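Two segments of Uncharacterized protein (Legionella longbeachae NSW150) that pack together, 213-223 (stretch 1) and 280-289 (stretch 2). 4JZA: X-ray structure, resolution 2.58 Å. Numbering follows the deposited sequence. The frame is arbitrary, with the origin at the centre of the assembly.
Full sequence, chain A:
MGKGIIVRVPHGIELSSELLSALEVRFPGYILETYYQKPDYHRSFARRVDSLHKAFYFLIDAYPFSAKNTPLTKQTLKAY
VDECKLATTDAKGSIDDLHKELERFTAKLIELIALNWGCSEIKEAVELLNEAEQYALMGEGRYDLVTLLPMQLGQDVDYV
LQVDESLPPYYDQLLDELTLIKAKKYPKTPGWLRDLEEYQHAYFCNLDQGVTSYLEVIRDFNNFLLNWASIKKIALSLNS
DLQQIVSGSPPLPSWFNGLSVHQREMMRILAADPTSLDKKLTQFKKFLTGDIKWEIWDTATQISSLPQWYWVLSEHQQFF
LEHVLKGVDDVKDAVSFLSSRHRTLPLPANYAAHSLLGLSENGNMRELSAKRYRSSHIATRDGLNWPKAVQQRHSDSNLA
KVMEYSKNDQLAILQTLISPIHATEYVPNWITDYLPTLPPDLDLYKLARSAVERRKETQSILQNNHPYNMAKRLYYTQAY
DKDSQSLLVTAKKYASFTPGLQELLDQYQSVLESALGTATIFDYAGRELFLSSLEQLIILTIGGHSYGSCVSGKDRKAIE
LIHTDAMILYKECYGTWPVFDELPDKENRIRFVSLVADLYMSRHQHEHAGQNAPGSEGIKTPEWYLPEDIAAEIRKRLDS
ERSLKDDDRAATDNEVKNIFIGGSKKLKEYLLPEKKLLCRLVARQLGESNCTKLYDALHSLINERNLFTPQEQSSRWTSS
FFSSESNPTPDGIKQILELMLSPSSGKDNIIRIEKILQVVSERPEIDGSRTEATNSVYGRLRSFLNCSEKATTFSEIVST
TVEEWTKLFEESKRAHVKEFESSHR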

ATOM      1  N   SER A 213      -1.704 -37.631   8.555  1.00 50.81           N
ATOM      2  CA  SER A 213      -2.226 -38.062   7.261  1.00 47.16           C
ATOM      3  C   SER A 213      -3.683 -37.717   7.122  1.00 48.51           C
ATOM      4  O   SER A 213      -4.352 -37.429   8.116  1.00 48.57           O
ATOM      5  CB  SER A 213      -2.053 -39.571   7.076  1.00 45.97           C
ATOM      6  OG  SER A 213      -3.068 -40.254   7.795  1.00 45.36           O
ATOM      7  N   TYR A 214      -4.180 -37.781   5.882  1.00 50.51           N
ATOM      8  CA  TYR A 214      -5.551 -37.398   5.609  1.00 50.82           C
ATOM      9  C   TYR A 214      -6.496 -38.447   6.272  1.00 52.70           C
ATOM     10  O   TYR A 214      -7.482 -38.107   6.926  1.00 52.29           O
ATOM     11  CB  TYR A 214      -5.785 -37.199   4.105  1.00 50.21           C
ATOM     12  CG  TYR A 214      -7.053 -36.413   3.880  1.00 53.38           C
ATOM     13  CD1 TYR A 214      -7.140 -35.073   4.234  1.00 54.12           C
ATOM     14  CD2 TYR A 214      -8.207 -37.027   3.404  1.00 53.71           C
ATOM     15  CE1 TYR A 214      -8.322 -34.366   4.090  1.00 51.17           C
ATOM     16  CE2 TYR A 214      -9.390 -36.318   3.259  1.00 51.79           C
ATOM     17  CZ  TYR A 214      -9.432 -34.997   3.599  1.00 49.64           C
ATOM     18  OH  TYR A 214     -10.596 -34.325   3.474  1.00 49.05           O
ATOM     19  N   LEU A 215      -6.127 -39.717   6.194  1.00 54.70           N
ATOM     20  CA  LEU A 215      -6.798 -40.734   6.999  1.00 56.19           C
ATOM     21  C   LEU A 215      -6.876 -40.374   8.497  1.00 56.18           C
ATOM     22  O   LEU A 215      -7.926 -40.491   9.114  1.00 55.22           O
ATOM     23  CB  LEU A 215      -6.121 -42.094   6.789  1.00 58.46           C
ATOM     24  CG  LEU A 215      -6.365 -42.712   5.400  1.00 57.05           C
ATOM     25  CD1 LEU A 215      -5.531 -43.972   5.110  1.00 55.96           C
ATOM     26  CD2 LEU A 215      -7.850 -43.007   5.245  1.00 58.40           C
ATOM     27  N   GLU A 216      -5.792 -39.908   9.086  1.00 60.47           N
ATOM     28  CA  GLU A 216      -5.865 -39.484  10.483  1.00 64.07           C
ATOM     29  C   GLU A 216      -6.765 -38.255  10.684  1.00 61.78           C
ATOM     30  O   GLU A 216      -7.365 -38.077  11.758  1.00 64.73           O
ATOM     31  CB  GLU A 216      -4.463 -39.306  11.089  1.00 71.27           C
ATOM     32  CG  GLU A 216      -3.777 -40.633  11.440  1.00 75.48           C
ATOM     33  CD  GLU A 216      -2.330 -40.497  11.932  1.00 81.94           C
ATOM     34  OE1 GLU A 216      -1.885 -39.391  12.373  1.00 81.05           O
ATOM     35  OE2 GLU A 216      -1.638 -41.536  11.902  1.00 78.96           O
ATOM     36  N   VAL A 217      -6.907 -37.420   9.661  1.00 58.10           N
ATOM     37  CA  VAL A 217      -7.841 -36.290   9.778  1.00 56.61           C
ATOM     38  C   VAL A 217      -9.286 -36.743   9.867  1.00 56.69           C
ATOM     39  O   VAL A 217     -10.001 -36.340  10.773  1.00 57.70           O
ATOM     40  CB  VAL A 217      -7.692 -35.297   8.618  1.00 58.51           C
ATOM     41  CG1 VAL A 217      -8.764 -34.206   8.693  1.00 56.32           C
ATOM     42  CG2 VAL A 217      -6.300 -34.675   8.675  1.00 56.99           C
ATOM     43  N   ILE A 218      -9.710 -37.612   8.953  1.00 57.85           N
ATOM     44  CA  ILE A 218     -11.084 -38.130   8.973  1.00 58.28           C
ATOM     45  C   ILE A 218     -11.420 -38.757  10.315  1.00 60.21           C
ATOM     46  O   ILE A 218     -12.466 -38.459  10.881  1.00 58.50           O
ATOM     47  CB  ILE A 218     -11.311 -39.177   7.875  1.00 58.30           C
ATOM     48  CG1 ILE A 218     -11.134 -38.517   6.505  1.00 54.28           C
ATOM     49  CG2 ILE A 218     -12.701 -39.819   8.015  1.00 58.31           C
ATOM     50  CD1 ILE A 218     -10.697 -39.451   5.399  1.00 53.57           C
ATOM     51  N   ARG A 219     -10.516 -39.595  10.827  1.00 65.33           N
ATOM     52  CA  ARG A 219     -10.736 -40.254  12.108  1.00 73.94           C
ATOM     53  C   ARG A 219     -10.787 -39.204  13.206  1.00 73.62           C
ATOM     54  O   ARG A 219     -11.718 -39.202  14.012  1.00 71.99           O
ATOM     55  CB  ARG A 219      -9.704 -41.385  12.402  1.00 83.48           C
ATOM     56  CG  ARG A 219     -10.153 -42.791  11.931  1.00 97.59           C
ATOM     57  CD  ARG A 219      -9.190 -43.931  12.324  1.00103.73           C
ATOM     58  NE  ARG A 219      -8.348 -43.552  13.463  1.00104.90           N
ATOM     59  CZ  ARG A 219      -7.039 -43.270  13.419  1.00 99.16           C
ATOM     60  NH1 ARG A 219      -6.328 -43.358  12.293  1.00 93.89           N
ATOM     61  NH2 ARG A 219      -6.420 -42.910  14.536  1.00 92.52           N
ATOM     62  N   ASP A 220      -9.812 -38.290  13.227  1.00 73.65           N
ATOM     63  CA  ASP A 220      -9.805 -37.224  14.228  1.00 70.69           C
ATOM     64  C   ASP A 220     -11.163 -36.530  14.313  1.00 71.77           C
ATOM     65  O   ASP A 220     -11.675 -36.295  15.401  1.00 76.10           O
ATOM     66  CB  ASP A 220      -8.737 -36.175  13.905  1.00 70.80           C
ATOM     67  CG  ASP A 220      -8.784 -34.976  14.851  1.00 65.67           C
ATOM     68  OD1 ASP A 220      -9.649 -34.081  14.671  1.00 61.07           O
ATOM     69  OD2 ASP A 220      -7.935 -34.947  15.766  1.00 58.36           O
ATOM     70  N   PHE A 221     -11.736 -36.198  13.160  1.00 70.20           N
ATOM     71  CA  PHE A 221     -12.976 -35.460  13.153  1.00 67.08           C
ATOM     72  C   PHE A 221     -14.170 -36.303  13.588  1.00 70.64           C
ATOM     73  O   PHE A 221     -15.041 -35.807  14.313  1.00 69.41           O
ATOM     74  CB  PHE A 221     -13.253 -34.809  11.800  1.00 63.32           C
ATOM     75  CG  PHE A 221     -14.391 -33.846  11.859  1.00 59.62           C
ATOM     76  CD1 PHE A 221     -14.351 -32.800  12.738  1.00 57.22           C
ATOM     77  CD2 PHE A 221     -15.520 -34.028  11.106  1.00 60.62           C
ATOM     78  CE1 PHE A 221     -15.410 -31.936  12.852  1.00 60.74           C
ATOM     79  CE2 PHE A 221     -16.592 -33.164  11.213  1.00 59.46           C
ATOM     80  CZ  PHE A 221     -16.541 -32.118  12.090  1.00 59.09           C
ATOM     81  N   ASN A 222     -14.196 -37.574  13.180  1.00 73.09           N
ATOM     82  CA  ASN A 222     -15.224 -38.499  13.652  1.00 72.24           C
ATOM     83  C   ASN A 222     -15.108 -38.736  15.170  1.00 80.67           C
ATOM     84  O   ASN A 222     -16.125 -38.768  15.862  1.00 86.80           O
ATOM     85  CB  ASN A 222     -15.179 -39.821  12.883  1.00 71.84           C
ATOM     86  CG  ASN A 222     -15.572 -39.666  11.410  1.00 71.42           C
ATOM     87  OD1 ASN A 222     -16.284 -38.737  11.034  1.00 80.65           O
ATOM     88  ND2 ASN A 222     -15.078 -40.554  10.574  1.00 64.55           N
ATOM     89  N   ASN A 223     -13.885 -38.875  15.695  1.00 81.56           N
ATOM     90  CA  ASN A 223     -13.671 -39.014  17.153  1.00 83.22           C
ATOM     91  C   ASN A 223     -14.164 -37.814  17.923  1.00 88.19           C
ATOM     92  O   ASN A 223     -14.526 -37.921  19.106  1.00 99.79           O
ATOM     93  CB  ASN A 223     -12.185 -39.224  17.500  1.00 76.05           C
ATOM     94  CG  ASN A 223     -11.703 -40.591  17.103  1.00 69.67           C
ATOM     95  OD1 ASN A 223     -12.496 -41.432  16.712  1.00 64.56           O
ATOM     96  ND2 ASN A 223     -10.406 -40.817  17.190  1.00 66.48           N
ATOM     97  N   LYS A 280     -23.346 -27.403  11.072  1.00 93.46           N
ATOM     98  CA  LYS A 280     -22.032 -27.141  10.501  1.00 91.08           C
ATOM     99  C   LYS A 280     -21.095 -28.317  10.712  1.00 83.28           C
ATOM    100  O   LYS A 280     -20.299 -28.647   9.846  1.00 78.20           O
ATOM    101  CB  LYS A 280     -21.441 -25.863  11.101  1.00 98.22           C
ATOM    102  CG  LYS A 280     -21.931 -24.620  10.386  1.00 98.80           C
ATOM    103  CD  LYS A 280     -21.602 -23.356  11.156  1.00 98.11           C
ATOM    104  CE  LYS A 280     -22.008 -22.145  10.342  1.00 96.76           C
ATOM    105  NZ  LYS A 280     -21.812 -20.910  11.144  1.00 95.74           N
ATOM    106  N   LEU A 281     -21.182 -28.934  11.879  1.00 79.47           N
ATOM    107  CA  LEU A 281     -20.415 -30.132  12.141  1.00 78.75           C
ATOM    108  C   LEU A 281     -20.686 -31.217  11.091  1.00 82.39           C
ATOM    109  O   LEU A 281     -19.734 -31.743  10.518  1.00 79.55           O
ATOM    110  CB  LEU A 281     -20.674 -30.652  13.570  1.00 76.51           C
ATOM    111  CG  LEU A 281     -20.121 -29.775  14.685  1.00 75.37           C
ATOM    112  CD1 LEU A 281     -20.464 -30.392  16.035  1.00 79.73           C
ATOM    113  CD2 LEU A 281     -18.611 -29.613  14.549  1.00 78.22           C
ATOM    114  N   THR A 282     -21.954 -31.564  10.840  1.00 86.65           N
ATOM    115  CA  THR A 282     -22.225 -32.701   9.937  1.00 93.62           C
ATOM    116  C   THR A 282     -21.950 -32.292   8.480  1.00 85.29           C
ATOM    117  O   THR A 282     -21.722 -33.119   7.613  1.00 87.35           O
ATOM    118  CB  THR A 282     -23.617 -33.394  10.156  1.00 96.09           C
ATOM    119  OG1 THR A 282     -24.670 -32.429  10.055  1.00 83.81           O
ATOM    120  CG2 THR A 282     -23.675 -34.198  11.560  1.00 91.04           C
ATOM    121  N   GLN A 283     -21.898 -30.995   8.253  1.00 80.79           N
ATOM    122  CA  GLN A 283     -21.485 -30.437   6.972  1.00 77.18           C
ATOM    123  C   GLN A 283     -19.961 -30.463   6.725  1.00 72.04           C
ATOM    124  O   GLN A 283     -19.521 -30.511   5.577  1.00 66.30           O
ATOM    125  CB  GLN A 283     -21.985 -29.014   6.958  1.00 85.24           C
ATOM    126  CG  GLN A 283     -21.655 -28.183   5.744  1.00 90.01           C
ATOM    127  CD  GLN A 283     -22.008 -26.743   6.024  1.00 96.67           C
ATOM    128  OE1 GLN A 283     -21.119 -25.905   6.249  1.00 95.47           O
ATOM    129  NE2 GLN A 283     -23.320 -26.469   6.139  1.00 90.72           N
ATOM    130  N   PHE A 284     -19.164 -30.432   7.796  1.00 70.46           N
ATOM    131  CA  PHE A 284     -17.704 -30.595   7.703  1.00 68.86           C
ATOM    132  C   PHE A 284     -17.323 -32.073   7.489  1.00 66.46           C
ATOM    133  O   PHE A 284     -16.493 -32.368   6.623  1.00 62.23           O
ATOM    134  CB  PHE A 284     -16.984 -29.993   8.939  1.00 72.78           C
ATOM    135  CG  PHE A 284     -15.481 -29.839   8.777  1.00 74.40           C
ATOM    136  CD1 PHE A 284     -14.915 -29.413   7.568  1.00 71.17           C
ATOM    137  CD2 PHE A 284     -14.634 -30.083   9.844  1.00 77.88           C
ATOM    138  CE1 PHE A 284     -13.548 -29.268   7.414  1.00 68.03           C
ATOM    139  CE2 PHE A 284     -13.256 -29.931   9.698  1.00 80.96           C
ATOM    140  CZ  PHE A 284     -12.712 -29.527   8.480  1.00 75.06           C
ATOM    141  N   LYS A 285     -17.959 -32.989   8.240  1.00 68.29           N
ATOM    142  CA  LYS A 285     -17.835 -34.462   8.031  1.00 72.26           C
ATOM    143  C   LYS A 285     -18.024 -34.792   6.567  1.00 69.88           C
ATOM    144  O   LYS A 285     -17.238 -35.539   5.986  1.00 66.44           O
ATOM    145  CB  LYS A 285     -18.878 -35.249   8.866  1.00 78.05           C
ATOM    146  CG  LYS A 285     -18.752 -36.780   8.871  1.00 81.10           C
ATOM    147  CD  LYS A 285     -20.132 -37.440   8.997  1.00 89.53           C
ATOM    148  CE  LYS A 285     -20.139 -38.902   9.495  1.00 92.44           C
ATOM    149  NZ  LYS A 285     -19.112 -39.232  10.524  1.00 91.41           N
ATOM    150  N   LYS A 286     -19.069 -34.207   5.988  1.00 68.81           N
ATOM    151  CA  LYS A 286     -19.403 -34.410   4.595  1.00 73.71           C
ATOM    152  C   LYS A 286     -18.352 -33.780   3.690  1.00 71.38           C
ATOM    153  O   LYS A 286     -17.983 -34.362   2.682  1.00 71.11           O
ATOM    154  CB  LYS A 286     -20.785 -33.836   4.292  1.00 83.42           C
ATOM    155  CG  LYS A 286     -21.607 -34.638   3.296  1.00 99.18           C
ATOM    156  CD  LYS A 286     -21.518 -34.099   1.865  1.00108.88           C
ATOM    157  CE  LYS A 286     -22.291 -32.794   1.667  1.00113.75           C
ATOM    158  NZ  LYS A 286     -23.768 -32.971   1.760  1.00116.02           N
ATOM    159  N   PHE A 287     -17.853 -32.605   4.056  1.00 67.52           N
ATOM    160  CA  PHE A 287     -16.819 -31.955   3.253  1.00 65.91           C
ATOM    161  C   PHE A 287     -15.567 -32.825   3.127  1.00 62.65           C
ATOM    162  O   PHE A 287     -15.026 -33.015   2.034  1.00 53.03           O
ATOM    163  CB  PHE A 287     -16.432 -30.625   3.887  1.00 67.08           C
ATOM    164  CG  PHE A 287     -15.264 -29.931   3.215  1.00 64.56           C
ATOM    165  CD1 PHE A 287     -15.443 -29.255   2.039  1.00 63.18           C
ATOM    166  CD2 PHE A 287     -13.980 -29.949   3.791  1.00 64.47           C
ATOM    167  CE1 PHE A 287     -14.373 -28.605   1.436  1.00 65.94           C
ATOM    168  CE2 PHE A 287     -12.909 -29.312   3.192  1.00 60.31           C
ATOM    169  CZ  PHE A 287     -13.106 -28.626   2.017  1.00 62.66           C
ATOM    170  N   LEU A 288     -15.130 -33.373   4.261  1.00 60.96           N
ATOM    171  CA  LEU A 288     -13.851 -34.068   4.342  1.00 56.24           C
ATOM    172  C   LEU A 288     -13.772 -35.245   3.423  1.00 56.44           C
ATOM    173  O   LEU A 288     -12.741 -35.514   2.857  1.00 62.19           O
ATOM    174  CB  LEU A 288     -13.591 -34.535   5.777  1.00 57.29           C
ATOM    175  CG  LEU A 288     -13.250 -33.436   6.772  1.00 58.64           C
ATOM    176  CD1 LEU A 288     -13.128 -33.999   8.205  1.00 63.37           C
ATOM    177  CD2 LEU A 288     -11.985 -32.712   6.351  1.00 53.89           C
ATOM    178  N   THR A 289     -14.851 -36.001   3.326  1.00 61.36           N
ATOM    179  CA  THR A 289     -14.871 -37.221   2.493  1.00 59.64           C
ATOM    180  C   THR A 289     -15.466 -36.918   1.163  1.00 57.23           C
ATOM    181  O   THR A 289     -15.707 -37.803   0.413  1.00 58.88           O
ATOM    182  CB  THR A 289     -15.719 -38.339   3.138  1.00 58.64           C
ATOM    183  OG1 THR A 289     -16.951 -37.769   3.598  1.00 58.83           O
ATOM    184  CG2 THR A 289     -14.980 -38.985   4.335  1.00 59.63           C
TER

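Two hydrogen bonds join these helices. Tyr-214 OH donates to Leu-288 O at 2.5 Å, a very short bond. The long side chain of Tyr-214 carries its hydroxyl to this backbone carbonyl, which lies at the edge of the ring, near its plane. Further along, Lys-285 NZ donates to Asn-222 OD1 at 2.9 Å. Both Lys-285 and Asn-222 set their CA-to-CB bonds sideways to the interface, and the length of the lysine chain lets its charged end bend back to a neutral amide oxygen.

The rest of the contact is largely apolar side-chain packing. The helices run nearly antiparallel, at 162°, with axes 10.5 Å apart at closest approach. Their backbones come nearest at Ile-218 and Leu-288, whose CA atoms are 6.8 Å apart, and next at Phe-221 and Lys-285.

Phe-221 is the knob, covered more than any other residue here. It points toward the partner helix and settles among Leu-281, Phe-284, Lys-285 and Leu-288, a hole built on i, i+3, i+4 and i+7 spacing. Phe-284 turns its edge to the face of Phe-221, with ring centroids 4.9 Å apart and planes at 72°, while Phe-221 CZ also lies 4.1 Å from Leu-281 CD2. Leu-288 answers from the other helix: its CD1 packs 3.7 Å from Phe-221 CB, and its CD2 lies 4.3 Å from Val-217 CG1. Thus Leu-288 serves twice, its backbone oxygen accepting the tyrosine's hydrogen bond and its side chain filling the space beside Val-217 and Phe-221.

At the margin, Ile-218 CG2 reaches Thr-289 CG2 at 4.4 Å. The first helix is capped at its start, where Glu-216 N donates to Ser-213 OG at 3.0 Å.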